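Local coordinates for putative chromatin binding protein (PDB 6QP0) that binds ADP and magnesium through its P-loop domain and is thought to be a tRNA-dependent ATPase essential for tRNA modification by Elongator, at residues Y23-E28 with V243-W248; L73-D78 with I126-S131; P152-Q157 with P227-A232. One frame throughout, in Å; residues are numbered along the deposited sequence.

Interaction 1. Residues Y23-E28 with V243-W248; sequences YAYLEE and VFDKIW
F244 lays its CB squarely over the ring of Y25, 3.4 Å from the ring centroid, a CH-pi contact between a methylene group and a flat pi face. Its own ring is turned obliquely to the tyrosine, the planes meeting at 54°, and F244 CD2 reaches back to Y25 CB at 3.6 Å. In Y25, CG is anti to the backbone N (chi1 170°), and the ring extends across to the second helix. Next in line, D245 accepts a hydrogen bond from the tyrosine hydroxyl, with Y25 OH 2.8 Å from D245 OD1. The hydroxyl comes from above the carboxylate plane. The same OD1 forms a salt bridge with R29, one turn further along the first helix, which would probably help keep the carboxylate ionised and holds it in place beside the tyrosine. Tyrosine suits this place because its ring packs against the apolar F244 while its tip carries a donor to the acid.

The axes of segments 23-28 and 243-248 cross at -58° and come within 10.8 Å, and both helices pack against the central parallel sheet of a P-loop NTPase fold. The first is the helix that follows the nucleotide-binding loop; the second lies near the C terminus of the chain. I247 continues the apolar surface of the second helix by touching L22. W248 then meets L26, whose CD2 lies in the indole plane at its edge, 3.4 Å from W248 CE3. W248 CB stands at the rim of the Y25 ring, 4.1 Å from Y25 OH, and its indole also receives R29 in a cation-pi contact.

Interaction 2. Residues L73-D78 with I126-S131; sequences LHYISD and IVILDS
Y75 and D130 meet through their polar ends: Y75 OH donates to D130 OD2 at 2.7 Å, on the anti side of the carboxylate and 18° out of its plane. Beneath this bond, Y75 CE1 rests 3.6 Å from D130 CB. The two strands run parallel and are firmly joined as far as D130 N, which bonds to I76 O at 2.8 Å, and beta-branched and leucine side chains close both faces. On one, I76 sets its CD1 3.9 Å from V127 CG1 and its CG2 near L129 CD1, beneath helix 106-120; on the other, L73 CD1 meets I128 CD1 at 4.1 Å.

The C-terminal end is looser. There the backbones are joined through a water, which donates to D130 O and accepts from D78 N. At the opposite end of the strand, H74 is partly exposed, as befits a polar ring on an outermost strand, and turns its NE2 to D125. D130 OD2 is also bonded to T16 OG1 of the P-loop. D130 and T16 belong to the magnesium site, and an acid ending a hydrophobic strand beside the P-loop is consistent with a Walker B aspartate.

Interaction 3. Residues P152-Q157 with P227-A232; sequences PSCVLQ and PLFLLA
F229 and C154 touch along the edge of the phenylalanine ring, on one face of a parallel strand pair. Starting at the backbone, F229 CB packs against L156 CD1 at 3.9 Å. CG is anti to the carbonyl carbon (chi1 -52°), which keeps it beside its own backbone N, the donor to V155 O, and CD2 draws in to 3.4 Å from V155 O, which lies near the ring plane. CE2, further out along the same edge, meets C154 CB at 3.8 Å, with the cysteine sulfur oblique to the ring. The F229 side chain also packs on V243 and K246 of helix 237-250. Phenylalanine suits this place, being long enough to bridge strand and helix.

At the start of the pair, P227 follows a cis peptide bond and offers its carbonyl to V155 N, a nearly straight bond of 3.1 Å. Its ring packs sidelong on the neighbouring strand: CD lies 3.4 Å from S153 O, and CG 3.7 Å from C154 CB. An alanine here, lacking CG and CD, would probably leave a gap beside C154 and S153 and make the cis peptide harder to keep.

On the other face, Q157 and L230 lie side by side and point the same way, Q157 OE1 grazing L230 CD2 at 3.4 Å, while Q157 NE2 is bonded to E217. Back on the face of F229, L156 CD1 reaches across to L231 CG at 3.9 Å. Parallel strands with strand 228-231 outermost, leading on toward W233 of the ADP site, form one margin of the nucleotide-binding sheet of a P-loop NTPase.

From the N terminus, strand 4-9 and the P-loop lead into helix 15-31, where interaction 1 opens. The chain then runs through strand 72-77 and helix 106-120 to strand 125-130, closing interaction 2. Strand 153-158 opens interaction 3, and strand 228-231 closes it; helix 237-250 finally returns to helix 15-31, so that the loop of interaction 1 encloses the other two, which follow one another without crossing. Interactions 2 and 3 do not touch; strand 4-9 separates them in the sheet. Interaction 1 lies against both: Y23 packs on L73 and W248 on I126, while V243 and F244 pack on L231, joining two helices to both margins of the sheet.

Interaction 1. Residues Y23-E28 with V243-W248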
ATOM      1  N   TYR A  23      -4.985  -1.366 -10.622  1.00 49.96           N
ATOM      2  CA  TYR A  23      -4.255  -2.091 -11.658  1.00 49.92           C
ATOM      3  C   TYR A  23      -5.092  -2.213 -12.924  1.00 51.83           C
ATOM      4  O   TYR A  23      -4.651  -1.826 -14.013  1.00 52.27           O
ATOM      5  CB  TYR A  23      -3.856  -3.475 -11.139  1.00 49.20           C
ATOM      6  CG  TYR A  23      -3.019  -4.294 -12.101  1.00 49.16           C
ATOM      7  CD1 TYR A  23      -3.603  -4.958 -13.175  1.00 50.71           C
ATOM      8  CD2 TYR A  23      -1.647  -4.418 -11.923  1.00 47.69           C
ATOM      9  CE1 TYR A  23      -2.841  -5.709 -14.050  1.00 50.83           C
ATOM     10  CE2 TYR A  23      -0.879  -5.169 -12.791  1.00 47.81           C
ATOM     11  CZ  TYR A  23      -1.478  -5.813 -13.851  1.00 49.38           C
ATOM     12  OH  TYR A  23      -0.711  -6.558 -14.716  1.00 49.63           O
ATOM     13  N   ALA A  24      -6.307  -2.753 -12.800  1.00 53.13           N
ATOM     14  CA  ALA A  24      -7.186  -2.881 -13.956  1.00 55.12           C
ATOM     15  C   ALA A  24      -7.389  -1.539 -14.644  1.00 55.99           C
ATOM     16  O   ALA A  24      -7.340  -1.447 -15.875  1.00 57.08           O
ATOM     17  CB  ALA A  24      -8.530  -3.476 -13.532  1.00 56.46           C
ATOM     18  N   TYR A  25      -7.617  -0.480 -13.861  1.00 55.67           N
ATOM     19  CA  TYR A  25      -7.740   0.853 -14.441  1.00 58.88           C
ATOM     20  C   TYR A  25      -6.471   1.234 -15.194  1.00 59.76           C
ATOM     21  O   TYR A  25      -6.523   1.635 -16.361  1.00 59.41           O
ATOM     22  CB  TYR A  25      -8.039   1.877 -13.345  1.00 56.22           C
ATOM     23  CG  TYR A  25      -7.947   3.309 -13.820  1.00 57.00           C
ATOM     24  CD1 TYR A  25      -6.735   3.990 -13.809  1.00 55.78           C
ATOM     25  CD2 TYR A  25      -9.069   3.981 -14.283  1.00 59.14           C
ATOM     26  CE1 TYR A  25      -6.645   5.295 -14.246  1.00 56.69           C
ATOM     27  CE2 TYR A  25      -8.987   5.286 -14.721  1.00 60.07           C
ATOM     28  CZ  TYR A  25      -7.774   5.939 -14.699  1.00 58.86           C
ATOM     29  OH  TYR A  25      -7.687   7.240 -15.134  1.00 59.98           O
ATOM     30  N   LEU A  26      -5.317   1.124 -14.536  1.00 66.01           N
ATOM     31  CA  LEU A  26      -4.063   1.476 -15.188  1.00 59.89           C
ATOM     32  C   LEU A  26      -3.766   0.579 -16.379  1.00 59.03           C
ATOM     33  O   LEU A  26      -3.020   0.987 -17.276  1.00 54.57           O
ATOM     34  CB  LEU A  26      -2.920   1.412 -14.176  1.00 55.62           C
ATOM     35  CG  LEU A  26      -2.996   2.469 -13.073  1.00 51.29           C
ATOM     36  CD1 LEU A  26      -2.005   2.155 -11.968  1.00 50.18           C
ATOM     37  CD2 LEU A  26      -2.743   3.859 -13.638  1.00 51.15           C
ATOM     38  N   GLU A  27      -4.335  -0.627 -16.418  1.00 54.61           N
ATOM     39  CA  GLU A  27      -4.119  -1.504 -17.563  1.00 58.46           C
ATOM     40  C   GLU A  27      -4.868  -0.996 -18.789  1.00 62.56           C
ATOM     41  O   GLU A  27      -4.313  -0.968 -19.894  1.00 59.63           O
ATOM     42  CB  GLU A  27      -4.545  -2.929 -17.217  1.00 57.07           C
ATOM     43  CG  GLU A  27      -3.946  -3.993 -18.122  1.00 57.17           C
ATOM     44  CD  GLU A  27      -4.222  -5.398 -17.625  1.00 59.43           C
ATOM     45  OE1 GLU A  27      -5.319  -5.631 -17.075  1.00 60.14           O
ATOM     46  OE2 GLU A  27      -3.337  -6.267 -17.775  1.00 58.53           O
ATOM     47  N   GLU A  28      -6.127  -0.581 -18.619  1.00 71.47           N
ATOM     48  CA  GLU A  28      -6.879  -0.040 -19.747  1.00 78.37           C
ATOM     49  C   GLU A  28      -6.276   1.276 -20.220  1.00 80.26           C
ATOM     50  O   GLU A  28      -6.265   1.564 -21.421  1.00 84.21           O
ATOM     51  CB  GLU A  28      -8.350   0.152 -19.367  1.00 81.93           C
ATOM     52  CG  GLU A  28      -8.677   1.506 -18.743  1.00 82.47           C
ATOM     53  CD  GLU A  28     -10.112   1.604 -18.249  1.00 83.89           C
ATOM     54  OE1 GLU A  28     -10.951   2.197 -18.958  1.00 86.06           O
ATOM     55  OE2 GLU A  28     -10.399   1.085 -17.149  1.00 82.76           O
ATOM     56  N   VAL A 243     -10.886   9.548  -8.837  1.00 57.59           N
ATOM     57  CA  VAL A 243      -9.596   9.570  -8.156  1.00 55.90           C
ATOM     58  C   VAL A 243      -8.505   9.000  -9.063  1.00 54.98           C
ATOM     59  O   VAL A 243      -7.416   9.570  -9.186  1.00 54.30           O
ATOM     60  CB  VAL A 243      -9.661   8.792  -6.830  1.00 54.30           C
ATOM     61  CG1 VAL A 243      -8.277   8.758  -6.178  1.00 53.04           C
ATOM     62  CG2 VAL A 243     -10.694   9.389  -5.896  1.00 55.16           C
ATOM     63  N   PHE A 244      -8.779   7.848  -9.682  1.00 52.78           N
ATOM     64  CA  PHE A 244      -7.766   7.191 -10.503  1.00 52.29           C
ATOM     65  C   PHE A 244      -7.271   8.112 -11.616  1.00 55.90           C
ATOM     66  O   PHE A 244      -6.085   8.086 -11.969  1.00 55.83           O
ATOM     67  CB  PHE A 244      -8.322   5.897 -11.099  1.00 52.89           C
ATOM     68  CG  PHE A 244      -8.540   4.796 -10.094  1.00 50.77           C
ATOM     69  CD1 PHE A 244      -8.021   4.881  -8.812  1.00 48.32           C
ATOM     70  CD2 PHE A 244      -9.260   3.668 -10.442  1.00 51.75           C
ATOM     71  CE1 PHE A 244      -8.222   3.865  -7.900  1.00 47.01           C
ATOM     72  CE2 PHE A 244      -9.464   2.652  -9.534  1.00 50.40           C
ATOM     73  CZ  PHE A 244      -8.944   2.749  -8.262  1.00 48.08           C
ATOM     74  N   ASP A 245      -8.167   8.926 -12.188  1.00 57.88           N
ATOM     75  CA  ASP A 245      -7.766   9.849 -13.246  1.00 61.01           C
ATOM     76  C   ASP A 245      -6.802  10.909 -12.718  1.00 60.46           C
ATOM     77  O   ASP A 245      -5.837  11.273 -13.400  1.00 61.55           O
ATOM     78  CB  ASP A 245      -9.003  10.509 -13.865  1.00 64.90           C
ATOM     79  CG  ASP A 245      -9.711   9.610 -14.874  1.00 66.85           C
ATOM     80  OD1 ASP A 245      -9.171   9.408 -15.983  1.00 68.92           O
ATOM     81  OD2 ASP A 245     -10.805   9.100 -14.554  1.00 66.59           O
ATOM     82  N   LYS A 246      -7.053  11.423 -11.510  1.00 59.16           N
ATOM     83  CA  LYS A 246      -6.137  12.391 -10.917  1.00 58.87           C
ATOM     84  C   LYS A 246      -4.802  11.736 -10.576  1.00 55.55           C
ATOM     85  O   LYS A 246      -3.746  12.369 -10.699  1.00 55.85           O
ATOM     86  CB  LYS A 246      -6.772  13.023  -9.678  1.00 58.76           C
ATOM     87  CG  LYS A 246      -7.968  13.930  -9.972  1.00 62.56           C
ATOM     88  CD  LYS A 246      -8.928  13.959  -8.791  1.00 61.90           C
ATOM     89  CE  LYS A 246     -10.028  15.002  -8.948  1.00 65.87           C
ATOM     90  NZ  LYS A 246     -10.564  15.131 -10.335  1.00 69.02           N
ATOM     91  N   ILE A 247      -4.825  10.465 -10.158  1.00 52.66           N
ATOM     92  CA  ILE A 247      -3.577   9.725  -9.992  1.00 49.91           C
ATOM     93  C   ILE A 247      -2.826   9.665 -11.317  1.00 51.34           C
ATOM     94  O   ILE A 247      -1.608   9.871 -11.370  1.00 50.46           O
ATOM     95  CB  ILE A 247      -3.840   8.311  -9.440  1.00 47.47           C
ATOM     96  CG1 ILE A 247      -4.470   8.362  -8.046  1.00 46.32           C
ATOM     97  CG2 ILE A 247      -2.530   7.517  -9.411  1.00 45.16           C
ATOM     98  CD1 ILE A 247      -4.960   7.013  -7.538  1.00 44.85           C
ATOM     99  N   TRP A 248      -3.543   9.391 -12.410  1.00 53.86           N
ATOM    100  CA  TRP A 248      -2.891   9.287 -13.710  1.00 55.90           C
ATOM    101  C   TRP A 248      -2.284  10.621 -14.125  1.00 58.31           C
ATOM    102  O   TRP A 248      -1.122  10.687 -14.543  1.00 58.24           O
ATOM    103  CB  TRP A 248      -3.885   8.805 -14.763  1.00 58.89           C
ATOM    104  CG  TRP A 248      -3.263   8.644 -16.108  1.00 61.62           C
ATOM    105  CD1 TRP A 248      -3.216   9.571 -17.107  1.00 65.77           C
ATOM    106  CD2 TRP A 248      -2.584   7.484 -16.603  1.00 60.93           C
ATOM    107  NE1 TRP A 248      -2.554   9.059 -18.196  1.00 67.73           N
ATOM    108  CE2 TRP A 248      -2.156   7.780 -17.912  1.00 64.78           C
ATOM    109  CE3 TRP A 248      -2.299   6.225 -16.067  1.00 57.91           C
ATOM    110  CZ2 TRP A 248      -1.459   6.861 -18.694  1.00 65.60           C
ATOM    111  CZ3 TRP A 248      -1.609   5.314 -16.845  1.00 58.73           C
ATOM    112  CH2 TRP A 248      -1.196   5.636 -18.144  1.00 62.50           C
TER

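Interaction 2. Residues L73-D78 with I126-S131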
ATOM      1  N   LEU A  73       3.417  -1.950 -16.030  1.00 46.47           N
ATOM      2  CA  LEU A  73       2.610  -1.974 -14.816  1.00 47.49           C
ATOM      3  C   LEU A  73       3.120  -3.066 -13.884  1.00 47.46           C
ATOM      4  O   LEU A  73       3.202  -4.234 -14.277  1.00 47.47           O
ATOM      5  CB  LEU A  73       1.137  -2.204 -15.158  1.00 49.69           C
ATOM      6  CG  LEU A  73       0.140  -2.117 -14.004  1.00 49.67           C
ATOM      7  CD1 LEU A  73       0.217  -0.765 -13.311  1.00 49.08           C
ATOM      8  CD2 LEU A  73      -1.269  -2.379 -14.521  1.00 50.88           C
ATOM      9  N   HIS A  74       3.451  -2.682 -12.652  1.00 45.66           N
ATOM     10  CA  HIS A  74       3.940  -3.609 -11.642  1.00 44.74           C
ATOM     11  C   HIS A  74       3.062  -3.536 -10.398  1.00 41.01           C
ATOM     12  O   HIS A  74       2.567  -2.467 -10.029  1.00 42.08           O
ATOM     13  CB  HIS A  74       5.394  -3.301 -11.251  1.00 45.55           C
ATOM     14  CG  HIS A  74       6.325  -3.184 -12.415  1.00 47.98           C
ATOM     15  ND1 HIS A  74       7.026  -4.258 -12.921  1.00 48.90           N
ATOM     16  CD2 HIS A  74       6.679  -2.116 -13.169  1.00 49.52           C
ATOM     17  CE1 HIS A  74       7.767  -3.857 -13.939  1.00 50.30           C
ATOM     18  NE2 HIS A  74       7.575  -2.561 -14.110  1.00 50.24           N
ATOM     19  N   TYR A  75       2.884  -4.686  -9.750  1.00 39.05           N
ATOM     20  CA  TYR A  75       2.119  -4.790  -8.515  1.00 37.40           C
ATOM     21  C   TYR A  75       2.943  -5.542  -7.480  1.00 37.67           C
ATOM     22  O   TYR A  75       3.436  -6.641  -7.756  1.00 39.23           O
ATOM     23  CB  TYR A  75       0.785  -5.507  -8.745  1.00 37.71           C
ATOM     24  CG  TYR A  75       0.067  -5.877  -7.465  1.00 38.27           C
ATOM     25  CD1 TYR A  75      -0.722  -4.951  -6.795  1.00 38.64           C
ATOM     26  CD2 TYR A  75       0.179  -7.152  -6.928  1.00 37.95           C
ATOM     27  CE1 TYR A  75      -1.376  -5.285  -5.627  1.00 38.23           C
ATOM     28  CE2 TYR A  75      -0.474  -7.494  -5.760  1.00 38.21           C
ATOM     29  CZ  TYR A  75      -1.249  -6.558  -5.114  1.00 38.44           C
ATOM     30  OH  TYR A  75      -1.900  -6.893  -3.950  1.00 39.43           O
ATOM     31  N   ILE A  76       3.081  -4.955  -6.294  1.00 36.06           N
ATOM     32  CA  ILE A  76       3.859  -5.536  -5.207  1.00 38.05           C
ATOM     33  C   ILE A  76       3.027  -5.491  -3.935  1.00 38.22           C
ATOM     34  O   ILE A  76       2.285  -4.532  -3.701  1.00 36.61           O
ATOM     35  CB  ILE A  76       5.197  -4.794  -5.001  1.00 38.66           C
ATOM     36  CG1 ILE A  76       5.987  -4.735  -6.310  1.00 38.02           C
ATOM     37  CG2 ILE A  76       6.019  -5.476  -3.913  1.00 38.36           C
ATOM     38  CD1 ILE A  76       7.189  -3.813  -6.258  1.00 36.91           C
ATOM     39  N   SER A  77       3.162  -6.524  -3.105  1.00 42.18           N
ATOM     40  CA  SER A  77       2.448  -6.593  -1.842  1.00 43.98           C
ATOM     41  C   SER A  77       3.232  -7.479  -0.886  1.00 41.89           C
ATOM     42  O   SER A  77       4.178  -8.166  -1.280  1.00 43.41           O
ATOM     43  CB  SER A  77       1.023  -7.128  -2.032  1.00 48.62           C
ATOM     44  OG  SER A  77       1.038  -8.508  -2.353  1.00 49.19           O
ATOM     45  N   ASP A  78       2.832  -7.453   0.388  1.00 35.95           N
ATOM     46  CA  ASP A  78       3.407  -8.377   1.359  1.00 33.10           C
ATOM     47  C   ASP A  78       3.238  -9.819   0.896  1.00 35.45           C
ATOM     48  O   ASP A  78       4.143 -10.646   1.063  1.00 33.71           O
ATOM     49  CB  ASP A  78       2.759  -8.175   2.731  1.00 31.49           C
ATOM     50  CG  ASP A  78       3.112  -6.836   3.359  1.00 30.88           C
ATOM     51  OD1 ASP A  78       3.601  -5.941   2.640  1.00 30.18           O
ATOM     52  OD2 ASP A  78       2.905  -6.682   4.581  1.00 31.51           O
ATOM     53  N   ILE A 126       5.173   2.003 -13.899  1.00 43.73           N
ATOM     54  CA  ILE A 126       4.224   2.361 -12.852  1.00 41.96           C
ATOM     55  C   ILE A 126       4.163   1.215 -11.853  1.00 38.77           C
ATOM     56  O   ILE A 126       3.923   0.062 -12.228  1.00 39.85           O
ATOM     57  CB  ILE A 126       2.837   2.656 -13.445  1.00 44.21           C
ATOM     58  CG1 ILE A 126       2.932   3.797 -14.462  1.00 44.74           C
ATOM     59  CG2 ILE A 126       1.853   3.011 -12.335  1.00 43.34           C
ATOM     60  CD1 ILE A 126       1.677   4.002 -15.277  1.00 46.22           C
ATOM     61  N   VAL A 127       4.383   1.533 -10.579  1.00 34.93           N
ATOM     62  CA  VAL A 127       4.488   0.536  -9.520  1.00 33.39           C
ATOM     63  C   VAL A 127       3.413   0.814  -8.479  1.00 32.73           C
ATOM     64  O   VAL A 127       3.319   1.931  -7.956  1.00 32.56           O
ATOM     65  CB  VAL A 127       5.886   0.549  -8.874  1.00 32.62           C
ATOM     66  CG1 VAL A 127       5.936  -0.395  -7.682  1.00 31.58           C
ATOM     67  CG2 VAL A 127       6.947   0.176  -9.898  1.00 33.72           C
ATOM     68  N   ILE A 128       2.612  -0.205  -8.179  1.00 33.30           N
ATOM     69  CA  ILE A 128       1.602  -0.144  -7.130  1.00 34.50           C
ATOM     70  C   ILE A 128       2.124  -0.923  -5.931  1.00 34.00           C
ATOM     71  O   ILE A 128       2.321  -2.141  -6.014  1.00 34.79           O
ATOM     72  CB  ILE A 128       0.260  -0.723  -7.604  1.00 35.20           C
ATOM     73  CG1 ILE A 128      -0.262   0.038  -8.822  1.00 35.94           C
ATOM     74  CG2 ILE A 128      -0.752  -0.691  -6.469  1.00 34.56           C
ATOM     75  CD1 ILE A 128      -1.413  -0.658  -9.521  1.00 36.42           C
ATOM     76  N   LEU A 129       2.332  -0.234  -4.812  1.00 32.06           N
ATOM     77  CA  LEU A 129       2.824  -0.857  -3.586  1.00 31.39           C
ATOM     78  C   LEU A 129       1.635  -1.043  -2.646  1.00 31.56           C
ATOM     79  O   LEU A 129       1.210  -0.104  -1.969  1.00 30.05           O
ATOM     80  CB  LEU A 129       3.926  -0.016  -2.950  1.00 31.14           C
ATOM     81  CG  LEU A 129       4.664  -0.657  -1.774  1.00 30.03           C
ATOM     82  CD1 LEU A 129       5.394  -1.910  -2.220  1.00 31.16           C
ATOM     83  CD2 LEU A 129       5.635   0.326  -1.137  1.00 29.19           C
ATOM     84  N   ASP A 130       1.101  -2.262  -2.615  1.00 31.24           N
ATOM     85  CA  ASP A 130      -0.041  -2.611  -1.768  1.00 31.64           C
ATOM     86  C   ASP A 130       0.498  -3.146  -0.448  1.00 33.63           C
ATOM     87  O   ASP A 130       0.796  -4.333  -0.305  1.00 35.30           O
ATOM     88  CB  ASP A 130      -0.933  -3.624  -2.476  1.00 31.77           C
ATOM     89  CG  ASP A 130      -1.978  -4.241  -1.559  1.00 32.45           C
ATOM     90  OD1 ASP A 130      -2.150  -3.768  -0.418  1.00 32.26           O
ATOM     91  OD2 ASP A 130      -2.630  -5.215  -1.989  1.00 33.37           O
ATOM     92  N   SER A 131       0.620  -2.256   0.533  1.00 36.45           N
ATOM     93  CA  SER A 131       1.053  -2.645   1.866  1.00 37.51           C
ATOM     94  C   SER A 131       0.565  -1.597   2.853  1.00 35.93           C
ATOM     95  O   SER A 131       0.188  -0.487   2.468  1.00 36.96           O
ATOM     96  CB  SER A 131       2.575  -2.797   1.946  1.00 39.09           C
ATOM     97  OG  SER A 131       2.976  -3.185   3.249  1.00 40.49           O
TER
HETATM   98  O   HOH W   1       0.153  -6.082   1.473  1.00 25.48           O

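Interaction 3. Residues P152-Q157 with P227-A232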
ATOM      1  N   PRO A 152       7.542  10.341 -10.623  1.00 44.37           N
ATOM      2  CA  PRO A 152       6.650  10.888  -9.599  1.00 42.81           C
ATOM      3  C   PRO A 152       6.188   9.823  -8.615  1.00 39.59           C
ATOM      4  O   PRO A 152       6.174   8.626  -8.907  1.00 39.64           O
ATOM      5  CB  PRO A 152       5.463  11.441 -10.402  1.00 43.37           C
ATOM      6  CG  PRO A 152       5.917  11.466 -11.833  1.00 45.07           C
ATOM      7  CD  PRO A 152       6.919  10.364 -11.959  1.00 45.01           C
ATOM      8  N   SER A 153       5.793  10.288  -7.431  1.00 35.98           N
ATOM      9  CA  SER A 153       5.233   9.431  -6.398  1.00 34.54           C
ATOM     10  C   SER A 153       3.984  10.077  -5.818  1.00 34.44           C
ATOM     11  O   SER A 153       3.833  11.301  -5.831  1.00 35.25           O
ATOM     12  CB  SER A 153       6.240   9.171  -5.273  1.00 33.78           C
ATOM     13  OG  SER A 153       6.730  10.388  -4.738  1.00 34.38           O
ATOM     14  N   CYS A 154       3.089   9.236  -5.303  1.00 36.16           N
ATOM     15  CA  CYS A 154       1.881   9.711  -4.644  1.00 36.01           C
ATOM     16  C   CYS A 154       1.467   8.688  -3.596  1.00 34.56           C
ATOM     17  O   CYS A 154       2.037   7.596  -3.501  1.00 33.50           O
ATOM     18  CB  CYS A 154       0.747   9.958  -5.646  1.00 36.90           C
ATOM     19  SG  CYS A 154       0.007   8.465  -6.360  1.00 36.60           S
ATOM     20  N   VAL A 155       0.465   9.059  -2.804  1.00 33.25           N
ATOM     21  CA  VAL A 155      -0.064   8.212  -1.745  1.00 33.64           C
ATOM     22  C   VAL A 155      -1.560   8.039  -1.965  1.00 35.53           C
ATOM     23  O   VAL A 155      -2.268   9.004  -2.281  1.00 37.09           O
ATOM     24  CB  VAL A 155       0.220   8.804  -0.348  1.00 32.23           C
ATOM     25  CG1 VAL A 155      -0.351   7.904   0.735  1.00 31.84           C
ATOM     26  CG2 VAL A 155       1.718   9.008  -0.151  1.00 32.03           C
ATOM     27  N   LEU A 156      -2.037   6.807  -1.799  1.00 35.70           N
ATOM     28  CA  LEU A 156      -3.449   6.472  -1.976  1.00 34.55           C
ATOM     29  C   LEU A 156      -3.932   5.763  -0.714  1.00 34.68           C
ATOM     30  O   LEU A 156      -3.637   4.581  -0.506  1.00 33.04           O
ATOM     31  CB  LEU A 156      -3.656   5.601  -3.211  1.00 34.04           C
ATOM     32  CG  LEU A 156      -5.029   4.941  -3.337  1.00 35.30           C
ATOM     33  CD1 LEU A 156      -6.138   5.985  -3.302  1.00 35.71           C
ATOM     34  CD2 LEU A 156      -5.108   4.114  -4.611  1.00 35.44           C
ATOM     35  N   GLN A 157      -4.680   6.480   0.120  1.00 35.13           N
ATOM     36  CA  GLN A 157      -5.206   5.915   1.354  1.00 36.59           C
ATOM     37  C   GLN A 157      -6.552   5.250   1.106  1.00 39.56           C
ATOM     38  O   GLN A 157      -7.354   5.718   0.290  1.00 40.30           O
ATOM     39  CB  GLN A 157      -5.347   6.992   2.429  1.00 36.18           C
ATOM     40  CG  GLN A 157      -5.680   6.443   3.806  1.00 35.27           C
ATOM     41  CD  GLN A 157      -5.635   7.509   4.880  1.00 34.40           C
ATOM     42  OE1 GLN A 157      -5.590   8.702   4.582  1.00 34.98           O
ATOM     43  NE2 GLN A 157      -5.644   7.085   6.137  1.00 33.82           N
ATOM     44  N   PRO A 227       1.241  13.965  -3.631  1.00 38.69           N
ATOM     45  CA  PRO A 227      -0.216  14.172  -3.641  1.00 39.25           C
ATOM     46  C   PRO A 227      -0.979  13.013  -2.999  1.00 37.91           C
ATOM     47  O   PRO A 227      -0.733  11.856  -3.331  1.00 38.56           O
ATOM     48  CB  PRO A 227      -0.549  14.289  -5.134  1.00 40.70           C
ATOM     49  CG  PRO A 227       0.586  13.628  -5.839  1.00 41.29           C
ATOM     50  CD  PRO A 227       1.798  13.861  -4.992  1.00 39.73           C
ATOM     51  N   LEU A 228      -1.888  13.331  -2.081  1.00 36.25           N
ATOM     52  CA  LEU A 228      -2.645  12.326  -1.348  1.00 35.59           C
ATOM     53  C   LEU A 228      -3.989  12.086  -2.020  1.00 35.79           C
ATOM     54  O   LEU A 228      -4.633  13.021  -2.500  1.00 38.97           O
ATOM     55  CB  LEU A 228      -2.861  12.756   0.105  1.00 33.34           C
ATOM     56  CG  LEU A 228      -3.692  11.801   0.965  1.00 35.59           C
ATOM     57  CD1 LEU A 228      -3.054  10.420   1.018  1.00 34.84           C
ATOM     58  CD2 LEU A 228      -3.881  12.356   2.370  1.00 34.98           C
ATOM     59  N   PHE A 229      -4.405  10.822  -2.048  1.00 37.40           N
ATOM     60  CA  PHE A 229      -5.712  10.434  -2.559  1.00 39.87           C
ATOM     61  C   PHE A 229      -6.317   9.415  -1.606  1.00 42.13           C
ATOM     62  O   PHE A 229      -5.605   8.609  -1.003  1.00 43.13           O
ATOM     63  CB  PHE A 229      -5.623   9.842  -3.969  1.00 41.82           C
ATOM     64  CG  PHE A 229      -4.875  10.707  -4.942  1.00 40.67           C
ATOM     65  CD1 PHE A 229      -5.544  11.639  -5.717  1.00 41.31           C
ATOM     66  CD2 PHE A 229      -3.503  10.586  -5.085  1.00 39.67           C
ATOM     67  CE1 PHE A 229      -4.859  12.435  -6.614  1.00 40.45           C
ATOM     68  CE2 PHE A 229      -2.813  11.379  -5.978  1.00 38.89           C
ATOM     69  CZ  PHE A 229      -3.492  12.305  -6.744  1.00 38.97           C
ATOM     70  N   LEU A 230      -7.640   9.462  -1.470  1.00 41.15           N
ATOM     71  CA  LEU A 230      -8.354   8.588  -0.551  1.00 43.01           C
ATOM     72  C   LEU A 230      -9.530   7.934  -1.261  1.00 46.59           C
ATOM     73  O   LEU A 230     -10.098   8.493  -2.203  1.00 46.36           O
ATOM     74  CB  LEU A 230      -8.851   9.361   0.680  1.00 42.26           C
ATOM     75  CG  LEU A 230      -7.778  10.045   1.530  1.00 40.75           C
ATOM     76  CD1 LEU A 230      -7.398  11.402   0.959  1.00 40.03           C
ATOM     77  CD2 LEU A 230      -8.244  10.181   2.974  1.00 42.29           C
ATOM     78  N   LEU A 231      -9.887   6.736  -0.797  1.00 52.99           N
ATOM     79  CA  LEU A 231     -11.011   5.981  -1.353  1.00 57.31           C
ATOM     80  C   LEU A 231     -11.718   5.277  -0.198  1.00 60.20           C
ATOM     81  O   LEU A 231     -11.217   4.276   0.325  1.00 61.27           O
ATOM     82  CB  LEU A 231     -10.551   4.975  -2.400  1.00 59.06           C
ATOM     83  CG  LEU A 231      -9.996   5.506  -3.721  1.00 59.29           C
ATOM     84  CD1 LEU A 231      -9.503   4.348  -4.582  1.00 60.81           C
ATOM     85  CD2 LEU A 231     -11.045   6.311  -4.460  1.00 59.58           C
ATOM     86  N   ALA A 232     -12.872   5.799   0.197  1.00 59.74           N
ATOM     87  CA  ALA A 232     -13.718   5.103   1.151  1.00 62.02           C
ATOM     88  C   ALA A 232     -14.421   3.939   0.460  1.00 65.09           C
ATOM     89  O   ALA A 232     -14.564   3.906  -0.765  1.00 66.96           O
ATOM     90  CB  ALA A 232     -14.746   6.056   1.762  1.00 63.59           C
TER